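Local coordinates for protein thermosome subunit (Methanococcoides burtonii, PDB 3AQ1) that probably acts as an ATP-dependent chaperonin of the TCP-1 family that binds unfolded proteins and assists their folding, at residues A[149-154]-A[323-328]; A[178-183]-A[255-260]; A[352-357]-A[448-453]; A[372-377]-A[390-395]; A[401-406]-A[428-433]. All blocks are in the same frame, centred on the assembly; numbering follows the deposited sequence.

Contact 1 (A[149-154]-A[323-328]); sequences ENIKIE and VTVLLH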
# COMPACT_ATOMS: atom_id res chain seq x y z
N GLU A 149 3.84 7.86 -2.17
CA GLU A 149 4.28 9.24 -2.39
C GLU A 149 3.85 10.22 -1.29
O GLU A 149 4.54 11.19 -0.99
CB GLU A 149 3.74 9.76 -3.73
CG GLU A 149 4.23 9.00 -4.96
CD GLU A 149 3.65 9.56 -6.26
OE1 GLU A 149 3.03 10.64 -6.23
OE2 GLU A 149 3.82 8.91 -7.31
N ASN A 150 2.68 9.98 -0.72
CA ASN A 150 2.12 10.87 0.28
C ASN A 150 2.51 10.57 1.73
O ASN A 150 2.24 11.37 2.61
CB ASN A 150 0.60 10.93 0.14
CG ASN A 150 0.17 11.83 -1.00
OD1 ASN A 150 0.86 12.78 -1.36
ND2 ASN A 150 -1.00 11.54 -1.57
N ILE A 151 3.13 9.42 1.99
CA ILE A 151 3.65 9.18 3.33
C ILE A 151 5.13 8.83 3.34
O ILE A 151 5.57 7.93 2.66
CB ILE A 151 2.82 8.15 4.10
CG1 ILE A 151 1.40 8.69 4.28
CG2 ILE A 151 3.46 7.85 5.45
CD1 ILE A 151 0.49 7.81 5.08
N LYS A 152 5.89 9.58 4.12
CA LYS A 152 7.29 9.26 4.34
C LYS A 152 7.47 8.89 5.81
O LYS A 152 7.00 9.59 6.70
CB LYS A 152 8.20 10.43 3.98
CG LYS A 152 9.62 10.22 4.50
CD LYS A 152 10.52 11.41 4.29
CE LYS A 152 11.81 11.19 5.05
NZ LYS A 152 12.93 11.97 4.46
N ILE A 153 8.16 7.79 6.07
CA ILE A 153 8.46 7.43 7.44
C ILE A 153 9.90 7.75 7.73
O ILE A 153 10.79 7.35 7.00
CB ILE A 153 8.19 5.94 7.73
CG1 ILE A 153 6.78 5.56 7.25
CG2 ILE A 153 8.28 5.70 9.20
CD1 ILE A 153 6.28 4.22 7.75
N GLU A 154 10.12 8.53 8.77
CA GLU A 154 11.46 8.92 9.19
C GLU A 154 11.57 8.44 10.63
O GLU A 154 10.83 8.89 11.51
CB GLU A 154 11.64 10.44 9.12
CG GLU A 154 12.99 10.94 9.60
CD GLU A 154 14.07 10.66 8.58
OE1 GLU A 154 13.73 10.57 7.39
OE2 GLU A 154 15.26 10.52 8.98
N VAL A 323 2.49 13.77 4.05
CA VAL A 323 2.81 13.87 5.47
C VAL A 323 4.04 13.02 5.77
O VAL A 323 4.34 12.06 5.08
CB VAL A 323 1.67 13.34 6.37
CG1 VAL A 323 0.33 13.77 5.86
CG2 VAL A 323 1.72 11.85 6.44
N THR A 324 4.74 13.37 6.83
CA THR A 324 5.85 12.56 7.28
C THR A 324 5.51 12.14 8.67
O THR A 324 5.11 12.96 9.49
CB THR A 324 7.14 13.38 7.32
OG1 THR A 324 7.45 13.83 5.99
CG2 THR A 324 8.30 12.55 7.84
N VAL A 325 5.63 10.84 8.93
CA VAL A 325 5.53 10.31 10.28
C VAL A 325 6.93 10.30 10.87
O VAL A 325 7.79 9.57 10.39
CB VAL A 325 5.04 8.85 10.28
CG1 VAL A 325 4.97 8.34 11.70
CG2 VAL A 325 3.70 8.69 9.58
N LEU A 326 7.17 11.12 11.89
CA LEU A 326 8.35 10.92 12.70
C LEU A 326 8.03 9.81 13.69
O LEU A 326 7.36 10.04 14.70
CB LEU A 326 8.74 12.20 13.43
CG LEU A 326 9.04 13.39 12.53
CD1 LEU A 326 9.44 14.58 13.36
CD2 LEU A 326 10.15 13.01 11.56
N LEU A 327 8.50 8.60 13.39
CA LEU A 327 8.20 7.42 14.20
C LEU A 327 9.19 7.25 15.36
O LEU A 327 10.40 7.16 15.14
CB LEU A 327 8.24 6.17 13.32
CG LEU A 327 7.87 4.83 13.95
CD1 LEU A 327 6.48 4.90 14.54
CD2 LEU A 327 7.96 3.73 12.90
N HIS A 328 8.66 7.22 16.59
CA HIS A 328 9.49 6.98 17.77
C HIS A 328 9.32 5.57 18.38
O HIS A 328 8.23 5.00 18.36
CB HIS A 328 9.21 8.03 18.84
CG HIS A 328 9.77 9.38 18.52
ND1 HIS A 328 9.04 10.35 17.87
CD2 HIS A 328 10.99 9.92 18.76
CE1 HIS A 328 9.79 11.43 17.72
NE2 HIS A 328 10.98 11.19 18.24
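Ile151 to Glu154 pair in order with Val323 to Leu326 as neighbouring parallel strands, their axes 22° apart and 4.7 Å at closest approach. Five backbone hydrogen bonds form the first shell. Lys152 and Glu154 each use both N and O, and the partners are Val323, Val325 and Leu327. The Glu154 N to Val325 O bond is 3.0 Å and almost straight, with 178° at the hydrogen. At the start of the ladder Asn150, the last residue of its helix, offers its O to Val323 N at 2.8 Å, so the strand pairing takes over where the helix stops.

The side chains alternate between two faces. On one, Ile151 and Val323 lie side by side and point the same way, with Ile151 CG1 3.8 Å from Val323 CG2. Ile153 and Leu327 repeat this relation further along, Ile153 CG2 reaching Leu327 CB at 4.1 Å. On the other face Thr324 CG2 sits 3.4 Å from Lys152 O, and Leu326 CD2 packs 3.8 Å from Glu154 CB. Lys152 runs its extended chain away from the partner strand to NZ, which forms a salt bridge with Asp271, a hydrogen bond to Val171 O, and a further salt bridge with Glu154 OE1 (NZ to OE1 3.3 Å).

Helix 332-355 covers the isoleucine face through Leu346, Leu342 and Leu338. Strand 169-172 lies against the lysine face, where Thr324 OG1 bonds to Val171 N. Strand 165-167 completes the sheet on the far edge of strand 323-329, an architecture consistent with the intermediate domain of group II chaperonins.

Contact 2 (A[178-183]-A[255-260]); sequences HPNMPE and YIEKAG
Glu257 meets His178, Asn180 and Met181 with its CG and carboxylate, and the direct contacts between the two segments are van der Waals in kind. Its CB stands 4.1 Å above one face of the His178 ring, offset toward the rim, and its CG comes 3.6 Å from His178 ND1. The His178 and Glu257 side chains cross obliquely, yet ring and carboxylate planes are only 22° apart. Glu257 CG is anti to the backbone N (chi1 178°), and a bend at chi2 brings CD to 3.6 Å from Asn180 CB; OE2 lies 3.5 Å from the same Asn180 CB. Met181 CG touches Glu257 CG. Further along, Pro182 CG packs on Gly260 O at 3.4 Å.

The polar link is through solvent: a water lies 2.7 Å from Asn180 O and 2.9 Å from Glu257 O, placed to donate to either; with further acceptors in reach, it need not hold both bonds at once.

Bonds inside each segment set the shapes that meet. His178 to Met181 form a type I turn, and Asn180 N donates to His178 ND1 within 14° of the ring plane; that is consistent with an unprotonated ND1 and would help to hold the ring's rotation. In the other segment, Gly260 has positive phi and ends the helix in a Schellman motif, while Lys258 NZ forms a salt bridge with Glu257 OE2 whose hydrogen bond is weak.

The turn belongs to the loop between strands 169-172 and 184-193, where Arg176 binds Met181 O. It abuts the C-terminal end of helix 250-258, which packs against helix 226-235 through Tyr255 on Ala231 and Ala259 on Ile235.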
# COMPACT_ATOMS: atom_id res chain seq x y z
N HIS A 178 25.84 25.62 5.50
CA HIS A 178 26.66 26.70 6.07
C HIS A 178 25.87 27.30 7.23
O HIS A 178 24.66 27.51 7.13
CB HIS A 178 26.97 27.77 5.01
CG HIS A 178 28.14 28.66 5.35
ND1 HIS A 178 28.05 29.71 6.24
CD2 HIS A 178 29.41 28.68 4.88
CE1 HIS A 178 29.22 30.32 6.32
NE2 HIS A 178 30.06 29.72 5.50
N PRO A 179 26.55 27.56 8.35
CA PRO A 179 25.89 27.97 9.59
C PRO A 179 25.35 29.39 9.54
O PRO A 179 24.52 29.77 10.37
CB PRO A 179 27.00 27.87 10.64
CG PRO A 179 28.12 27.15 9.96
CD PRO A 179 28.00 27.44 8.52
N ASN A 180 25.80 30.19 8.57
CA ASN A 180 25.28 31.55 8.48
C ASN A 180 24.04 31.66 7.60
O ASN A 180 23.51 32.75 7.43
CB ASN A 180 26.37 32.55 8.09
CG ASN A 180 27.49 32.61 9.11
OD1 ASN A 180 27.32 32.19 10.26
ND2 ASN A 180 28.65 33.10 8.69
N MET A 181 23.59 30.54 7.05
CA MET A 181 22.35 30.52 6.28
C MET A 181 21.18 30.74 7.22
O MET A 181 21.26 30.38 8.39
CB MET A 181 22.21 29.21 5.53
CG MET A 181 23.31 29.01 4.51
SD MET A 181 23.25 27.40 3.72
CE MET A 181 24.48 27.59 2.45
N PRO A 182 20.09 31.34 6.74
CA PRO A 182 18.94 31.65 7.60
C PRO A 182 18.27 30.40 8.20
O PRO A 182 18.20 29.35 7.55
CB PRO A 182 17.97 32.38 6.65
CG PRO A 182 18.38 31.94 5.28
CD PRO A 182 19.88 31.84 5.37
N GLU A 183 17.78 30.50 9.43
CA GLU A 183 17.19 29.35 10.10
C GLU A 183 15.81 28.99 9.58
O GLU A 183 15.47 27.82 9.46
CB GLU A 183 17.12 29.57 11.60
CG GLU A 183 18.30 29.00 12.35
CD GLU A 183 18.13 29.10 13.85
OE1 GLU A 183 17.11 28.58 14.37
OE2 GLU A 183 19.01 29.70 14.51
N TYR A 255 29.03 32.50 -1.19
CA TYR A 255 28.21 33.38 -2.03
C TYR A 255 26.72 33.12 -1.87
O TYR A 255 25.93 34.06 -1.77
CB TYR A 255 28.62 33.22 -3.50
CG TYR A 255 30.04 33.62 -3.75
CD1 TYR A 255 30.58 34.75 -3.14
CD2 TYR A 255 30.85 32.89 -4.60
CE1 TYR A 255 31.89 35.13 -3.35
CE2 TYR A 255 32.17 33.27 -4.83
CZ TYR A 255 32.68 34.38 -4.20
OH TYR A 255 33.98 34.75 -4.43
N ILE A 256 26.36 31.84 -1.86
CA ILE A 256 24.97 31.44 -1.70
C ILE A 256 24.50 31.89 -0.33
O ILE A 256 23.42 32.45 -0.18
CB ILE A 256 24.81 29.91 -1.85
CG1 ILE A 256 25.22 29.48 -3.26
CG2 ILE A 256 23.38 29.49 -1.59
CD1 ILE A 256 25.12 28.01 -3.48
N GLU A 257 25.35 31.67 0.65
CA GLU A 257 25.08 32.07 2.01
C GLU A 257 24.90 33.59 2.11
O GLU A 257 23.95 34.08 2.74
CB GLU A 257 26.21 31.62 2.92
CG GLU A 257 26.05 32.04 4.33
CD GLU A 257 26.71 33.35 4.62
OE1 GLU A 257 27.94 33.44 4.41
OE2 GLU A 257 26.01 34.27 5.06
N LYS A 258 25.81 34.33 1.49
CA LYS A 258 25.73 35.78 1.53
C LYS A 258 24.46 36.30 0.85
O LYS A 258 23.91 37.31 1.27
CB LYS A 258 27.01 36.46 1.01
CG LYS A 258 28.13 36.59 2.07
CD LYS A 258 27.64 37.37 3.30
CE LYS A 258 28.48 37.14 4.55
NZ LYS A 258 27.67 37.23 5.81
N ALA A 259 23.96 35.59 -0.15
CA ALA A 259 22.69 35.95 -0.78
C ALA A 259 21.42 35.63 0.05
O ALA A 259 20.30 35.86 -0.40
CB ALA A 259 22.60 35.34 -2.20
N GLY A 260 21.59 35.09 1.26
CA GLY A 260 20.47 34.77 2.13
C GLY A 260 19.77 33.45 1.82
O GLY A 260 18.60 33.23 2.17
O HOH W 1 22.63 34.06 5.27

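Contact 3 (A[352-357]-A[448-453]); sequences VIEDGK and PLRIKT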
# COMPACT_ATOMS: atom_id res chain seq x y z
N VAL A 352 -7.65 -1.18 1.42
CA VAL A 352 -9.02 -1.42 1.84
C VAL A 352 -9.88 -0.17 1.60
O VAL A 352 -10.97 -0.26 1.05
CB VAL A 352 -9.09 -1.84 3.33
CG1 VAL A 352 -10.51 -1.78 3.84
CG2 VAL A 352 -8.53 -3.23 3.51
N ILE A 353 -9.37 0.99 2.01
CA ILE A 353 -10.12 2.24 1.84
C ILE A 353 -10.42 2.49 0.37
O ILE A 353 -11.50 2.93 0.00
CB ILE A 353 -9.37 3.43 2.47
CG1 ILE A 353 -9.44 3.34 3.99
CG2 ILE A 353 -9.96 4.77 1.98
CD1 ILE A 353 -8.76 4.48 4.70
N GLU A 354 -9.46 2.18 -0.49
CA GLU A 354 -9.68 2.30 -1.93
C GLU A 354 -10.79 1.35 -2.42
O GLU A 354 -11.74 1.80 -3.05
CB GLU A 354 -8.38 2.12 -2.71
CG GLU A 354 -7.47 3.33 -2.64
CD GLU A 354 -6.15 3.13 -3.38
OE1 GLU A 354 -5.67 1.98 -3.46
OE2 GLU A 354 -5.60 4.14 -3.87
N ASP A 355 -10.66 0.05 -2.11
CA ASP A 355 -11.67 -0.93 -2.49
C ASP A 355 -13.03 -0.54 -1.94
O ASP A 355 -14.06 -0.79 -2.58
CB ASP A 355 -11.33 -2.33 -1.96
CG ASP A 355 -10.13 -2.98 -2.65
OD1 ASP A 355 -9.74 -2.54 -3.76
OD2 ASP A 355 -9.59 -3.96 -2.07
N GLY A 356 -13.05 0.04 -0.74
CA GLY A 356 -14.29 0.34 -0.05
C GLY A 356 -14.91 -0.90 0.57
O GLY A 356 -15.97 -0.83 1.21
N LYS A 357 -14.25 -2.04 0.38
CA LYS A 357 -14.76 -3.33 0.83
C LYS A 357 -13.63 -4.26 1.22
O LYS A 357 -12.52 -4.18 0.67
CB LYS A 357 -15.62 -3.97 -0.27
CG LYS A 357 -16.34 -2.94 -1.16
CD LYS A 357 -17.67 -3.44 -1.70
CE LYS A 357 -18.16 -2.59 -2.86
NZ LYS A 357 -17.30 -2.74 -4.06
N PRO A 448 -8.09 -8.26 1.29
CA PRO A 448 -8.61 -7.15 0.51
C PRO A 448 -9.41 -7.68 -0.67
O PRO A 448 -8.99 -8.66 -1.28
CB PRO A 448 -7.35 -6.46 -0.01
CG PRO A 448 -6.20 -7.12 0.69
CD PRO A 448 -6.66 -8.48 1.05
N LEU A 449 -10.54 -7.05 -0.99
CA LEU A 449 -11.32 -7.46 -2.16
C LEU A 449 -10.47 -7.57 -3.43
O LEU A 449 -10.59 -8.55 -4.16
CB LEU A 449 -12.49 -6.50 -2.40
CG LEU A 449 -13.39 -6.93 -3.56
CD1 LEU A 449 -14.03 -8.27 -3.26
CD2 LEU A 449 -14.46 -5.91 -3.85
N ARG A 450 -9.63 -6.58 -3.71
CA ARG A 450 -8.89 -6.58 -4.97
C ARG A 450 -8.01 -7.82 -5.16
O ARG A 450 -7.87 -8.33 -6.26
CB ARG A 450 -8.10 -5.28 -5.18
CG ARG A 450 -6.71 -5.26 -4.55
CD ARG A 450 -5.96 -3.97 -4.89
NE ARG A 450 -6.84 -2.81 -4.86
CZ ARG A 450 -6.43 -1.57 -4.61
NH1 ARG A 450 -5.15 -1.34 -4.38
NH2 ARG A 450 -7.30 -0.57 -4.59
N ILE A 451 -7.42 -8.31 -4.08
CA ILE A 451 -6.63 -9.53 -4.18
C ILE A 451 -7.54 -10.71 -4.50
O ILE A 451 -7.26 -11.50 -5.40
CB ILE A 451 -5.83 -9.81 -2.88
CG1 ILE A 451 -4.67 -8.82 -2.76
CG2 ILE A 451 -5.32 -11.24 -2.86
CD1 ILE A 451 -3.80 -8.73 -4.01
N LYS A 452 -8.64 -10.84 -3.77
CA LYS A 452 -9.53 -11.94 -4.01
C LYS A 452 -10.02 -11.99 -5.48
O LYS A 452 -10.06 -13.07 -6.08
CB LYS A 452 -10.70 -11.93 -3.02
CG LYS A 452 -11.43 -13.24 -2.95
CD LYS A 452 -10.48 -14.39 -2.56
CE LYS A 452 -10.07 -14.32 -1.10
NZ LYS A 452 -9.18 -15.45 -0.72
N THR A 453 -10.36 -10.84 -6.07
CA THR A 453 -10.85 -10.82 -7.45
C THR A 453 -9.73 -10.94 -8.45
O THR A 453 -9.91 -11.48 -9.53
CB THR A 453 -11.70 -9.57 -7.81
OG1 THR A 453 -10.89 -8.39 -7.73
CG2 THR A 453 -12.91 -9.45 -6.91
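The Arg450 guanidinium meets two carboxylates, one at its edge and one obliquely. Glu354 OE1 lies at the edge, 9° out of the guanidinium plane and 3.2 Å from Arg450 NH2, although NH2 itself stands above the Glu354 carboxylate plane. Asp355 OD1 approaches neither over a face nor at an edge; it is 3.1 Å from Arg450 NE, a weak bond within a salt bridge, and the two planes stand 74° apart. Arg450 NH2 also makes a weak 3.2 Å bond to Asp355 OD1, and so serves both acids in one salt-bridge network. Arg450 CG sits between the backbone N and the carbonyl carbon (chi1 86°), and a bend at chi3 turns the chain further on. Glu354 OE2 has its own partner in Val145 N.

The contact joins the C-terminal end of the long helix 332-355 to the first turn of helix 449-467, a junction consistent with the intermediate-equatorial boundary of group II chaperonins. Pro448 holds the N-cap position. Asp355 OD2 accepts from Arg450 N at 3.1 Å, at the N-terminal end of helix 449-467, whose dipole would probably favour a negative charge. Beside this polar group, Leu449 CB is 3.8 Å from Lys357 O, and its CD2 is 4.2 Å from Lys357 CB. Lys357 NZ pairs with Glu90, and helix 71-92 covers Leu449 through Leu89.

Contact 4 (A[372-377]-A[390-395]); sequences RLSEYA and KFAEAL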
# COMPACT_ATOMS: atom_id res chain seq x y z
N ARG A 372 -23.19 -20.15 -3.80
CA ARG A 372 -24.06 -19.29 -4.59
C ARG A 372 -23.84 -19.47 -6.07
O ARG A 372 -24.68 -19.07 -6.88
CB ARG A 372 -23.84 -17.83 -4.23
CG ARG A 372 -24.26 -17.48 -2.84
CD ARG A 372 -23.66 -16.15 -2.45
NE ARG A 372 -24.08 -15.73 -1.12
CZ ARG A 372 -24.96 -14.77 -0.90
NH1 ARG A 372 -25.51 -14.12 -1.92
NH2 ARG A 372 -25.29 -14.45 0.34
N LEU A 373 -22.71 -20.04 -6.45
CA LEU A 373 -22.43 -20.19 -7.87
C LEU A 373 -22.96 -21.54 -8.34
O LEU A 373 -23.16 -21.75 -9.54
CB LEU A 373 -20.94 -20.05 -8.15
CG LEU A 373 -20.54 -19.96 -9.62
CD1 LEU A 373 -21.18 -18.74 -10.26
CD2 LEU A 373 -19.02 -19.92 -9.76
N SER A 374 -23.18 -22.45 -7.40
CA SER A 374 -23.81 -23.73 -7.70
C SER A 374 -25.31 -23.54 -7.80
O SER A 374 -26.00 -24.30 -8.47
CB SER A 374 -23.48 -24.78 -6.63
OG SER A 374 -22.26 -25.45 -6.93
N GLU A 375 -25.81 -22.51 -7.12
CA GLU A 375 -27.20 -22.12 -7.26
C GLU A 375 -27.41 -21.51 -8.64
O GLU A 375 -28.37 -21.85 -9.34
CB GLU A 375 -27.61 -21.14 -6.15
CG GLU A 375 -28.42 -21.77 -5.03
CD GLU A 375 -28.10 -21.19 -3.66
OE1 GLU A 375 -27.18 -20.35 -3.55
OE2 GLU A 375 -28.76 -21.57 -2.67
N TYR A 376 -26.49 -20.64 -9.04
CA TYR A 376 -26.51 -20.04 -10.36
C TYR A 376 -26.46 -21.13 -11.43
O TYR A 376 -27.26 -21.12 -12.37
CB TYR A 376 -25.33 -19.08 -10.53
CG TYR A 376 -25.38 -18.21 -11.77
CD1 TYR A 376 -26.33 -17.20 -11.90
CD2 TYR A 376 -24.48 -18.40 -12.81
CE1 TYR A 376 -26.38 -16.40 -13.04
CE2 TYR A 376 -24.52 -17.60 -13.96
CZ TYR A 376 -25.47 -16.60 -14.06
OH TYR A 376 -25.53 -15.80 -15.18
N ALA A 377 -25.53 -22.07 -11.27
CA ALA A 377 -25.37 -23.18 -12.21
C ALA A 377 -26.72 -23.78 -12.59
O ALA A 377 -27.01 -23.99 -13.76
CB ALA A 377 -24.47 -24.25 -11.62
N LYS A 390 -18.69 -26.74 -12.58
CA LYS A 390 -17.36 -27.24 -12.26
C LYS A 390 -16.47 -26.13 -11.71
O LYS A 390 -15.60 -26.37 -10.88
CB LYS A 390 -16.71 -27.92 -13.47
CG LYS A 390 -17.23 -29.34 -13.73
CD LYS A 390 -16.75 -30.32 -12.66
CE LYS A 390 -17.20 -31.75 -12.94
NZ LYS A 390 -16.53 -32.72 -12.02
N PHE A 391 -16.71 -24.90 -12.17
CA PHE A 391 -15.97 -23.76 -11.64
C PHE A 391 -16.31 -23.65 -10.16
O PHE A 391 -15.43 -23.71 -9.30
CB PHE A 391 -16.35 -22.47 -12.38
CG PHE A 391 -15.40 -21.31 -12.14
CD1 PHE A 391 -15.48 -20.55 -11.01
CD2 PHE A 391 -14.45 -20.97 -13.09
CE1 PHE A 391 -14.62 -19.47 -10.80
CE2 PHE A 391 -13.60 -19.90 -12.88
CZ PHE A 391 -13.69 -19.15 -11.75
N ALA A 392 -17.60 -23.51 -9.86
CA ALA A 392 -18.06 -23.40 -8.48
C ALA A 392 -17.50 -24.52 -7.59
O ALA A 392 -17.34 -24.35 -6.39
CB ALA A 392 -19.58 -23.35 -8.42
N GLU A 393 -17.19 -25.67 -8.19
CA GLU A 393 -16.64 -26.80 -7.44
C GLU A 393 -15.17 -26.62 -7.14
O GLU A 393 -14.67 -27.07 -6.11
CB GLU A 393 -16.80 -28.10 -8.23
CG GLU A 393 -18.20 -28.67 -8.35
CD GLU A 393 -18.16 -30.10 -8.83
OE1 GLU A 393 -17.04 -30.65 -8.91
OE2 GLU A 393 -19.23 -30.68 -9.13
N ALA A 394 -14.46 -25.98 -8.07
CA ALA A 394 -13.03 -25.80 -7.94
C ALA A 394 -12.73 -24.86 -6.78
O ALA A 394 -11.72 -25.02 -6.08
CB ALA A 394 -12.45 -25.26 -9.23
N LEU A 395 -13.62 -23.89 -6.58
CA LEU A 395 -13.45 -22.90 -5.52
C LEU A 395 -13.15 -23.55 -4.16
O LEU A 395 -12.31 -23.07 -3.41
CB LEU A 395 -14.69 -22.02 -5.45
CG LEU A 395 -14.72 -21.06 -6.63
CD1 LEU A 395 -15.96 -20.19 -6.61
CD2 LEU A 395 -13.44 -20.20 -6.63
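Leu373 reaches Ala392 with its first side-chain carbon: CB to CB is 3.6 Å. Its CG, anti to the backbone N (chi1 -171°), remains over the same methyl at 3.7 Å from Ala392 CB. Beyond it CD2 meets three residues. It touches Ala392 CB again, comes 3.8 Å from Phe391 CD1 on an oblique approach to the ring, and lies 4.4 Å from Leu395 CD1. One leucine thus touches two adjacent residues, Phe391 and Ala392, and Leu395 about one turn on, with the small alanine methyl allowing the backbones close enough for a Leu373 CA to Ala392 CA distance of 5.5 Å.

Helices 364-378 and 383-394 follow one another in the chain and run antiparallel here, their local axes 170° apart and 8.6 Å at closest approach, which makes the pair an alpha-alpha hairpin. Its place in the chain is consistent with the equatorial domain of a chaperonin. Ser374 adds to the methyl's surroundings, its OG lying 3.7 Å from Ala392 CB while making a weak hydrogen bond back to Ser370 O. The OG of Ser370 in turn binds Ala392 O, a polar tie between the same helices. Phe391 also packs on Leu57 of helix 45-65 and Ala81 of helix 71-92, and Leu373 touches Lys84 of the latter helix.

Contact 5 (A[401-406]-A[428-433]); sequences ALAENA and AGLNVY
Leu430 and Val432 both point their side chains, at CB, toward the last turn of helix 397-405, and each meets a different part of it. Leu430 CG is anti to the backbone N (chi1 176°), and CD2 beyond it comes up against the helix backbone, 3.7 Å from Ala403 CA. The same methyl lies 4.1 Å from Ala403 CB, although Ala403 CB points away from the other segment overall. It also lies near the CB of Leu402, at 4.3 Å, so Leu430 CD2 rests on two consecutive helix residues.

Val432 spreads its two methyls over positions one turn apart. CG1 meets Ala406 CB at 3.6 Å, and CG2 faces Leu402 CB at 4.2 Å. Leu402 is therefore approached by both hydrophobic side chains, while Ala406, just past the helix, takes the valine alone. The side chains meet carbon to carbon, so the contact is apolar packing.

Asn431, between the two, takes no part across the contact and instead shapes the chain. Its OD1 accepts from Tyr433 N at 3.0 Å, with the donor in the carbonyl plane, and from Thr434 N as well. Ile413 of helix 410-422 touches both Ala403 and Leu430, adding a third element. Strand 428-430 pairs antiparallel with strand 437-439, so the helix packs at the turn end of a beta hairpin, where Asn431 forms an Asx turn.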
# COMPACT_ATOMS: atom_id res chain seq x y z
N ALA A 401 -7.48 -27.10 0.82
CA ALA A 401 -6.03 -26.97 1.01
C ALA A 401 -5.67 -26.40 2.38
O ALA A 401 -4.73 -26.87 3.02
CB ALA A 401 -5.40 -26.17 -0.10
N LEU A 402 -6.43 -25.41 2.85
CA LEU A 402 -6.18 -24.88 4.20
C LEU A 402 -6.23 -26.00 5.25
O LEU A 402 -5.34 -26.10 6.08
CB LEU A 402 -7.14 -23.75 4.56
CG LEU A 402 -6.90 -22.44 3.80
CD1 LEU A 402 -8.00 -21.41 4.07
CD2 LEU A 402 -5.52 -21.90 4.14
N ALA A 403 -7.27 -26.82 5.20
CA ALA A 403 -7.43 -27.92 6.15
C ALA A 403 -6.27 -28.90 6.05
O ALA A 403 -5.71 -29.30 7.07
CB ALA A 403 -8.74 -28.65 5.91
N GLU A 404 -5.91 -29.28 4.83
CA GLU A 404 -4.86 -30.27 4.61
C GLU A 404 -3.51 -29.81 5.17
O GLU A 404 -2.87 -30.53 5.93
CB GLU A 404 -4.77 -30.67 3.13
CG GLU A 404 -5.83 -31.73 2.70
CD GLU A 404 -5.96 -31.95 1.17
OE1 GLU A 404 -5.35 -31.19 0.37
OE2 GLU A 404 -6.68 -32.89 0.77
N ASN A 405 -3.09 -28.59 4.83
CA ASN A 405 -1.83 -28.07 5.34
C ASN A 405 -1.79 -28.03 6.86
O ASN A 405 -0.82 -28.46 7.48
CB ASN A 405 -1.54 -26.70 4.76
CG ASN A 405 -1.41 -26.73 3.26
OD1 ASN A 405 -1.17 -27.78 2.67
ND2 ASN A 405 -1.56 -25.57 2.63
N ALA A 406 -2.86 -27.52 7.47
CA ALA A 406 -2.97 -27.49 8.92
C ALA A 406 -3.04 -28.92 9.48
O ALA A 406 -3.24 -29.12 10.68
CB ALA A 406 -4.19 -26.69 9.35
N ALA A 428 -18.01 -17.39 8.14
CA ALA A 428 -17.53 -18.66 8.67
C ALA A 428 -16.38 -19.23 7.86
O ALA A 428 -16.54 -19.56 6.69
CB ALA A 428 -18.66 -19.65 8.75
N GLY A 429 -15.21 -19.33 8.48
CA GLY A 429 -14.05 -19.91 7.83
C GLY A 429 -13.16 -20.68 8.80
O GLY A 429 -13.36 -20.63 10.03
N LEU A 430 -12.17 -21.38 8.26
CA LEU A 430 -11.29 -22.19 9.10
C LEU A 430 -10.24 -21.33 9.79
O LEU A 430 -9.51 -20.59 9.15
CB LEU A 430 -10.62 -23.29 8.28
CG LEU A 430 -9.58 -24.14 9.04
CD1 LEU A 430 -10.18 -24.72 10.31
CD2 LEU A 430 -9.00 -25.25 8.16
N ASN A 431 -10.18 -21.42 11.12
CA ASN A 431 -9.09 -20.81 11.86
C ASN A 431 -7.94 -21.80 11.91
O ASN A 431 -7.96 -22.70 12.73
CB ASN A 431 -9.52 -20.47 13.28
CG ASN A 431 -8.39 -19.91 14.10
OD1 ASN A 431 -7.24 -20.29 13.92
ND2 ASN A 431 -8.72 -19.00 15.01
N VAL A 432 -6.95 -21.63 11.03
CA VAL A 432 -5.99 -22.71 10.80
C VAL A 432 -5.26 -23.20 12.07
O VAL A 432 -4.83 -24.36 12.14
CB VAL A 432 -5.00 -22.38 9.68
CG1 VAL A 432 -3.70 -23.17 9.85
CG2 VAL A 432 -5.63 -22.68 8.33
N TYR A 433 -5.17 -22.34 13.07
CA TYR A 433 -4.45 -22.68 14.29
C TYR A 433 -5.30 -23.47 15.29
O TYR A 433 -4.87 -24.51 15.80
CB TYR A 433 -3.86 -21.41 14.92
CG TYR A 433 -3.15 -20.54 13.90
CD1 TYR A 433 -2.01 -20.99 13.26
CD2 TYR A 433 -3.64 -19.28 13.57
CE1 TYR A 433 -1.36 -20.21 12.32
CE2 TYR A 433 -3.01 -18.50 12.64
CZ TYR A 433 -1.87 -18.97 12.01
OH TYR A 433 -1.24 -18.18 11.08

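Overall arrangement
From the N terminus, the chain first pairs strand 151-157 with strand 323-329 in contact 1, closing a long excursion within which contact 2 joins a loop to the end of helix 250-258. That excursion is consistent with the apical domain, and contact 1 lies in what is probably the intermediate domain, from which the excursion departs. Helix 332-355 then leads to contact 3, which closes a second long loop at helix 449-467. Contacts 4 and 5 both fall within this loop, one after the other, in its helical part and at the hairpin beyond. None of the loops cross. Contacts 2 and 4 lie on opposite sides of the chain's centre, their centres about 72 Å apart, as befits an elongated monomer.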